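Local coordinates for uncharacterized protein (Yersinia pestis, PDB 4RGI) that is of unknown function but consists largely of a KTSC domain, a small alpha-beta sandwich, at residues Gln7-Ser11 / Ser12-Ser16. Residues are numbered along the deposited sequence; the frame is centred on the assembly and turned at random.
Sequences QPVSS and SRILS. With SO4 (sulfate ion), chain B.
The carbonyl of L15 is met by two atoms of the 7-9 backbone. V9 N donates to L15 O from above the carbonyl plane, 38° out of it, over 3.0 Å. P8 CA adds a weaker C-H contact to L15 O at 3.5 Å. The pyrrolidine ring of P8 stands on the same sheet face as the side chain of S16, its non-hydrogen-bonded antiparallel partner. V9 meets I14 alongside, methyl to methyl, with CG2 of each 3.9 Å apart. M50 packs on V9 and F49 on I14, both from helix 43-51. These residues belong to a beta hairpin at the edge of the antiparallel sheet, whose strand 7-8 is outermost. L15 and S16 lie opposite Q29 of strand 25-30, a classic beta bulge. A water fits between the two arms and accepts from S11 N at 2.9 Å. It also lies within hydrogen-bonding distance of V9 O and I14 O. A chi1 of 169° places S11 OG anti to its own N, facing the N-H groups of R13 and I14. OG accepts from both, each at 3.1 Å; the R13 bond is the straighter, at 165°. The same hydroxyl donates to O3 of a sulfate, probably from the crystallisation liquor, at 2.7 Å. S12 grips the sulfate with both N and OG. S54 OG and G56 N, at the start of helix 55-63, also bond to it. R13 turns its guanidinium to D60 of that helix in a salt bridge.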
loop_
_atom_site.group_PDB
_atom_site.type_symbol
_atom_site.label_atom_id
_atom_site.label_comp_id
_atom_site.label_asym_id
_atom_site.label_seq_id
_atom_site.Cartn_x
_atom_site.Cartn_y
_atom_site.Cartn_z
ATOM N N GLN A 7 -3.176 -6.402 6.002
ATOM C CA GLN A 7 -2.823 -6.366 7.415
ATOM C C GLN A 7 -3.175 -5.013 7.970
ATOM O O GLN A 7 -2.830 -4.007 7.372
ATOM C CB GLN A 7 -1.334 -6.608 7.626
ATOM C CG GLN A 7 -0.778 -7.856 7.004
ATOM C CD GLN A 7 0.708 -7.997 7.278
ATOM O OE1 GLN A 7 1.547 -7.461 6.546
ATOM N NE2 GLN A 7 1.042 -8.710 8.350
ATOM N N PRO A 8 -3.851 -4.965 9.120
ATOM C CA PRO A 8 -4.108 -3.642 9.704
ATOM C C PRO A 8 -2.818 -2.954 10.136
ATOM O O PRO A 8 -1.890 -3.643 10.542
ATOM C CB PRO A 8 -4.990 -3.956 10.914
ATOM C CG PRO A 8 -5.602 -5.286 10.590
ATOM C CD PRO A 8 -4.564 -6.038 9.828
ATOM N N VAL A 9 -2.756 -1.633 9.997
ATOM C CA VAL A 9 -1.601 -0.855 10.462
ATOM C C VAL A 9 -2.077 0.358 11.249
ATOM O O VAL A 9 -3.250 0.725 11.186
ATOM C CB VAL A 9 -0.711 -0.370 9.285
ATOM C CG1 VAL A 9 -0.142 -1.539 8.508
ATOM C CG2 VAL A 9 -1.492 0.537 8.358
ATOM N N SER A 10 -1.167 0.981 11.997
ATOM C CA SER A 10 -1.503 2.209 12.708
ATOM C C SER A 10 -0.965 3.398 11.932
ATOM O O SER A 10 0.239 3.506 11.695
ATOM C CB SER A 10 -0.946 2.198 14.135
ATOM O OG SER A 10 -1.299 3.392 14.816
ATOM N N SER A 11 -1.868 4.282 11.527
ATOM C CA SER A 11 -1.518 5.416 10.689
ATOM C C SER A 11 -2.662 6.406 10.697
ATOM O O SER A 11 -3.820 6.008 10.759
ATOM C CB SER A 11 -1.221 4.970 9.246
ATOM O OG SER A 11 -1.136 6.091 8.386
ATOM N N SER A 12 -2.344 7.688 10.594
ATOM C CA SER A 12 -3.386 8.702 10.550
ATOM C C SER A 12 -4.088 8.701 9.190
ATOM O O SER A 12 -5.165 9.272 9.039
ATOM C CB SER A 12 -2.807 10.083 10.855
ATOM O OG SER A 12 -1.936 10.537 9.835
ATOM N N ARG A 13 -3.488 8.050 8.200
ATOM C CA ARG A 13 -4.047 8.102 6.853
ATOM C C ARG A 13 -4.394 6.742 6.278
ATOM O O ARG A 13 -5.229 6.636 5.378
ATOM C CB ARG A 13 -3.070 8.810 5.928
ATOM C CG ARG A 13 -2.838 10.253 6.329
ATOM C CD ARG A 13 -1.584 10.765 5.738
ATOM N NE ARG A 13 -1.633 10.757 4.277
ATOM C CZ ARG A 13 -0.588 11.057 3.519
ATOM N NH1 ARG A 13 0.560 11.371 4.101
ATOM N NH2 ARG A 13 -0.678 11.031 2.191
ATOM N N ILE A 14 -3.748 5.702 6.790
ATOM C CA ILE A 14 -3.879 4.373 6.208
ATOM C C ILE A 14 -4.400 3.379 7.234
ATOM O O ILE A 14 -3.938 3.351 8.374
ATOM C CB ILE A 14 -2.522 3.907 5.631
ATOM C CG1 ILE A 14 -2.132 4.832 4.468
ATOM C CG2 ILE A 14 -2.588 2.437 5.179
ATOM C CD1 ILE A 14 -0.673 4.728 3.997
ATOM N N LEU A 15 -5.376 2.571 6.834
ATOM C CA LEU A 15 -5.964 1.581 7.736
ATOM C C LEU A 15 -5.344 0.187 7.620
ATOM O O LEU A 15 -5.144 -0.497 8.625
ATOM C CB LEU A 15 -7.471 1.483 7.492
ATOM C CG LEU A 15 -8.313 2.704 7.861
ATOM C CD1 LEU A 15 -9.728 2.505 7.374
ATOM C CD2 LEU A 15 -8.305 2.915 9.368
ATOM N N SER A 16 -5.039 -0.241 6.397
ATOM C CA SER A 16 -4.481 -1.571 6.180
ATOM C C SER A 16 -3.744 -1.654 4.841
ATOM O O SER A 16 -4.007 -0.880 3.932
ATOM C CB SER A 16 -5.569 -2.658 6.224
ATOM O OG SER A 16 -6.532 -2.476 5.193
HETATM S S SO4 B . 1.047 8.599 9.629
HETATM O O1 SO4 B . 0.264 9.424 8.733
HETATM O O2 SO4 B . 0.298 8.442 10.869
HETATM O O3 SO4 B . 1.242 7.303 8.984
HETATM O O4 SO4 B . 2.345 9.232 9.908
HETATM O O HOH W 1 -4.462 3.003 10.985
#